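Local coordinates for protein accelerated-cell-death 11 (PDB 4NT1) that transfers ceramide-1-phosphate and phytoceramide-1-phosphate selectively between membranes, as a plant member of the glycolipid transfer protein family, at residues 51-56 and 156-161; 111-116 and 182-187. All coordinates share one frame; numbering follows the deposited sequence.

Interaction 1: residues 51-56 and 156-161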
# COMPACT_ATOMS: atom_id res chain seq x y z
N LEU A 51 -5.35 -10.98 -5.87
CA LEU A 51 -4.42 -12.02 -5.43
C LEU A 51 -5.12 -13.23 -4.79
O LEU A 51 -4.51 -14.29 -4.63
CB LEU A 51 -3.40 -11.44 -4.44
CG LEU A 51 -2.58 -10.29 -5.01
CD1 LEU A 51 -1.62 -9.74 -3.95
CD2 LEU A 51 -1.82 -10.76 -6.23
N GLY A 52 -6.38 -13.06 -4.43
CA GLY A 52 -7.16 -14.18 -3.91
C GLY A 52 -7.18 -14.34 -2.41
O GLY A 52 -6.78 -13.44 -1.65
N ILE A 53 -7.62 -15.51 -1.97
CA ILE A 53 -7.90 -15.75 -0.56
C ILE A 53 -6.70 -15.60 0.39
O ILE A 53 -6.87 -15.30 1.56
CB ILE A 53 -8.58 -17.14 -0.36
CG1 ILE A 53 -8.84 -17.40 1.12
CG2 ILE A 53 -7.73 -18.25 -0.97
CD1 ILE A 53 -9.85 -16.45 1.74
N ALA A 54 -5.49 -15.77 -0.13
CA ALA A 54 -4.31 -15.60 0.72
C ALA A 54 -4.33 -14.22 1.36
O ALA A 54 -3.86 -14.02 2.48
CB ALA A 54 -3.02 -15.80 -0.08
N PHE A 55 -4.89 -13.26 0.63
CA PHE A 55 -4.85 -11.86 1.05
C PHE A 55 -6.19 -11.32 1.54
O PHE A 55 -6.42 -10.11 1.53
CB PHE A 55 -4.26 -10.99 -0.08
CG PHE A 55 -2.81 -11.30 -0.34
CD1 PHE A 55 -2.46 -12.32 -1.21
CD2 PHE A 55 -1.82 -10.62 0.34
CE1 PHE A 55 -1.13 -12.63 -1.42
CE2 PHE A 55 -0.48 -10.92 0.13
CZ PHE A 55 -0.13 -11.94 -0.76
N LYS A 56 -7.05 -12.21 2.01
CA LYS A 56 -8.31 -11.80 2.63
C LYS A 56 -8.09 -10.83 3.80
O LYS A 56 -8.93 -9.97 4.05
CB LYS A 56 -9.10 -13.02 3.08
CG LYS A 56 -10.43 -12.72 3.74
CD LYS A 56 -11.20 -14.03 3.97
CE LYS A 56 -12.23 -13.89 5.09
NZ LYS A 56 -12.97 -15.16 5.32
N MET A 156 -1.94 -19.43 -0.75
CA MET A 156 -1.00 -19.15 -1.83
C MET A 156 -1.24 -19.99 -3.08
O MET A 156 -0.93 -19.56 -4.19
CB MET A 156 0.45 -19.29 -1.36
CG MET A 156 0.93 -18.16 -0.46
SD MET A 156 0.89 -16.54 -1.25
CE MET A 156 1.26 -15.50 0.16
N TYR A 157 -1.78 -21.19 -2.91
CA TYR A 157 -2.04 -22.08 -4.04
C TYR A 157 -3.09 -21.48 -4.95
O TYR A 157 -3.17 -21.81 -6.13
CB TYR A 157 -2.51 -23.45 -3.55
N ALA A 158 -3.90 -20.59 -4.38
CA ALA A 158 -5.02 -20.00 -5.10
C ALA A 158 -4.68 -18.64 -5.71
O ALA A 158 -5.56 -17.91 -6.13
CB ALA A 158 -6.23 -19.88 -4.18
N LEU A 159 -3.40 -18.29 -5.74
CA LEU A 159 -2.98 -17.10 -6.47
C LEU A 159 -3.34 -17.29 -7.93
O LEU A 159 -3.27 -18.40 -8.45
CB LEU A 159 -1.48 -16.89 -6.36
CG LEU A 159 -0.90 -16.45 -5.02
CD1 LEU A 159 0.60 -16.72 -4.97
CD2 LEU A 159 -1.18 -14.97 -4.77
N PRO A 160 -3.72 -16.20 -8.61
CA PRO A 160 -3.86 -16.31 -10.07
C PRO A 160 -2.48 -16.56 -10.69
O PRO A 160 -1.48 -16.22 -10.07
CB PRO A 160 -4.36 -14.92 -10.47
CG PRO A 160 -3.81 -14.01 -9.41
CD PRO A 160 -3.90 -14.82 -8.13
N THR A 161 -2.44 -17.15 -11.88
CA THR A 161 -1.20 -17.18 -12.64
C THR A 161 -0.76 -15.75 -12.94
O THR A 161 -1.58 -14.82 -12.94
CB THR A 161 -1.36 -17.93 -13.97
OG1 THR A 161 -2.12 -17.13 -14.89
CG2 THR A 161 -2.07 -19.27 -13.74
O HOH W 1 -8.31 -17.23 -4.52

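Interaction 2: residues 111-116 and 182-187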
# COMPACT_ATOMS: atom_id res chain seq x y z
N MET A 111 3.69 -3.20 0.89
CA MET A 111 3.56 -4.58 0.40
C MET A 111 3.39 -4.62 -1.13
O MET A 111 3.96 -5.48 -1.80
CB MET A 111 2.41 -5.34 1.06
CG MET A 111 2.57 -6.89 0.91
SD MET A 111 1.00 -7.77 0.75
CE MET A 111 0.63 -7.57 -1.00
N VAL A 112 2.60 -3.70 -1.67
CA VAL A 112 2.40 -3.64 -3.11
C VAL A 112 3.71 -3.26 -3.80
O VAL A 112 4.07 -3.85 -4.81
CB VAL A 112 1.24 -2.70 -3.51
CG1 VAL A 112 1.14 -2.59 -5.05
CG2 VAL A 112 -0.09 -3.20 -2.94
N LYS A 113 4.43 -2.29 -3.23
CA LYS A 113 5.73 -1.94 -3.77
C LYS A 113 6.66 -3.15 -3.88
O LYS A 113 7.30 -3.36 -4.91
CB LYS A 113 6.42 -0.85 -2.94
CG LYS A 113 7.78 -0.44 -3.51
CD LYS A 113 8.57 0.47 -2.58
CE LYS A 113 9.31 -0.31 -1.53
NZ LYS A 113 10.70 0.21 -1.38
N VAL A 114 6.76 -3.94 -2.81
CA VAL A 114 7.64 -5.12 -2.81
C VAL A 114 7.11 -6.18 -3.75
O VAL A 114 7.87 -6.81 -4.48
CB VAL A 114 7.81 -5.72 -1.40
CG1 VAL A 114 8.64 -7.02 -1.45
CG2 VAL A 114 8.45 -4.71 -0.46
N LEU A 115 5.80 -6.38 -3.73
CA LEU A 115 5.18 -7.29 -4.68
C LEU A 115 5.59 -6.96 -6.12
O LEU A 115 6.05 -7.84 -6.86
CB LEU A 115 3.65 -7.23 -4.55
CG LEU A 115 2.93 -8.02 -5.63
CD1 LEU A 115 3.19 -9.52 -5.42
CD2 LEU A 115 1.44 -7.74 -5.56
N PHE A 116 5.44 -5.69 -6.51
CA PHE A 116 5.82 -5.25 -7.85
C PHE A 116 7.32 -5.44 -8.13
O PHE A 116 7.72 -5.93 -9.19
CB PHE A 116 5.42 -3.78 -8.08
CG PHE A 116 3.94 -3.58 -8.33
CD1 PHE A 116 3.05 -4.65 -8.24
CD2 PHE A 116 3.44 -2.33 -8.65
CE1 PHE A 116 1.69 -4.46 -8.46
CE2 PHE A 116 2.08 -2.14 -8.88
CZ PHE A 116 1.21 -3.21 -8.79
N SER A 182 6.97 2.06 -12.38
CA SER A 182 6.63 3.45 -12.09
C SER A 182 6.09 3.54 -10.67
O SER A 182 6.52 4.40 -9.89
CB SER A 182 5.58 3.98 -13.06
OG SER A 182 5.33 5.36 -12.79
N TYR A 183 5.14 2.66 -10.33
CA TYR A 183 4.61 2.63 -8.97
C TYR A 183 5.72 2.41 -7.95
O TYR A 183 5.73 3.03 -6.88
CB TYR A 183 3.55 1.54 -8.79
CG TYR A 183 3.12 1.44 -7.33
CD1 TYR A 183 2.19 2.32 -6.81
CD2 TYR A 183 3.70 0.51 -6.48
CE1 TYR A 183 1.82 2.26 -5.47
CE2 TYR A 183 3.33 0.43 -5.15
CZ TYR A 183 2.39 1.31 -4.65
OH TYR A 183 2.02 1.24 -3.32
N VAL A 184 6.65 1.51 -8.28
CA VAL A 184 7.75 1.25 -7.37
C VAL A 184 8.57 2.51 -7.15
O VAL A 184 8.92 2.85 -6.01
CB VAL A 184 8.66 0.12 -7.87
CG1 VAL A 184 9.96 0.11 -7.07
CG2 VAL A 184 7.93 -1.21 -7.78
N ASN A 185 8.87 3.23 -8.23
CA ASN A 185 9.68 4.45 -8.14
C ASN A 185 8.98 5.60 -7.43
O ASN A 185 9.64 6.41 -6.77
CB ASN A 185 10.12 4.91 -9.53
CG ASN A 185 11.07 3.94 -10.17
OD1 ASN A 185 11.69 3.13 -9.49
ND2 ASN A 185 11.20 4.01 -11.49
N SER A 186 7.67 5.69 -7.58
CA SER A 186 6.92 6.78 -6.95
C SER A 186 6.61 6.47 -5.49
O SER A 186 6.72 7.35 -4.62
CB SER A 186 5.62 7.04 -7.71
OG SER A 186 5.89 7.58 -9.00
N SER A 187 6.25 5.22 -5.22
CA SER A 187 5.82 4.85 -3.88
C SER A 187 6.98 4.85 -2.89
O SER A 187 6.79 5.11 -1.70
CB SER A 187 5.10 3.49 -3.88
OG SER A 187 5.99 2.43 -4.18

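Interaction 1: residues 51-56 and 156-161
Leu51 meets Leu159 twice: its CB lies 4.2 Å from Leu159 CD2, and the same methyl comes within 3.4 Å of Leu51 O. Pro160 CD also rests on that carbonyl, a van der Waals contact of a ring CH2 at 3.6 Å from Leu51 O. The chain then leaves its helix at Gly52, whose positive phi of 93° would jam a side chain against the preceding carbonyl; a CB here would also crowd Ala158 O. Water 1 spans the gap beside it, accepting from Ile53 N at 3.2 Å and donating to Ala158 O. Near this bridge Ile53 CG2 touches the methyl of Ala158, while the rest of the isoleucine leads away. The CB of Ala54 is directed toward the other loop, and this small methyl packs against Met156, near both the backbone N and SD, with Met156 SD 4.1 Å from Ala54 CB. Phe55 reaches deeper. Its CZ meets Met156 CE at 3.9 Å, and its CE1 lies against Leu159 CD2, which sits at the ring edge near the plane. Met156 starts out away from the first loop, but a bend at chi2 (-61°) returns SD toward it, and the flexible thioether carries CE on to the ring. Leu51 CD1 lies over one face of Phe55, toward its rim. The contact thus joins the turn between helices 34-51 and 57-63 to the turn between helices 146-155 and 162-168. Beneath them, Ala132 of helix 129-139 receives Phe55, Met156 and Leu159, and helix 98-121 receives Leu51 and Phe55.

Interaction 2: residues 111-116 and 182-187
Tyr183 O is gripped by two donors from Ser187, the helical backbone N and the hydroxyl OG, which reach it from opposite faces of the carbonyl plane. The bond from Ser187 OG to Tyr183 O is 2.8 Å long, and its donor is tilted 31° from that plane. Ser187 OG takes the position between the backbone N and the carbonyl carbon, and with its proton spent inside its own helix the serine can be buried against aliphatic carbon: Lys113 CG approaches Ser187 OG to 3.4 Å. The lysine suits this margin, since its methylenes pack here while its bent chain leads the amine away from residues 182-187, past Ala188 and Ile191 of the same helix, with a long, weak ion pair to Glu117 OE2. Tyr183 lays its ring against helix 98-121. Its CG is anti to the backbone N, and the ring edge meets Lys113 N in plane, Tyr183 CE2 standing 3.5 Å from that nitrogen. Val112 CG1 touches Tyr183 CE2 at 3.7 Å, the two side chains crossing at about a right angle. Phe116 CD2 packs on Tyr183 CD2 at 3.6 Å; the rings are steeply inclined, their planes at 76°, and Tyr183 CB lies in the plane at the Phe116 edge. The phenol would be costly to bury unpaired, but its OH bonds to Leu109 O, tying it to helix 98-121. Val184 CG2 packs against both Phe116 CB and Lys113 O. The segment axes approach to 9.1 Å, running largely antiparallel at 138°. Such layered packing of helices 98-121 and 173-199, with helices 10-25 and 34-51 adding Phe18 and Val44, is characteristic of the all-helical GLTP fold.

Overall arrangement
Interaction 2 is a buried helix-helix contact about 8 Å from the centre of the chain, whereas interaction 1 joins two turns about 17 Å out and is only partly buried. Their chemistry follows: the turns admit a bridging water between backbone groups and leave Ile53 and Ala158 exposed, while the helices bury Tyr183 and Ser187 with their hydroxyls hydrogen-bonded to backbone carbonyls. Both involve helices 34-51 and 98-121. They also touch directly, through Phe55 CE2 on Met111 SD at 3.5 Å and Leu51 on Leu115, so different sides of helix 98-121 serve the two contacts. The side chain of Phe55 is about 8 Å from that of His144, which binds the N-acylsphingoid base 1-phosphate.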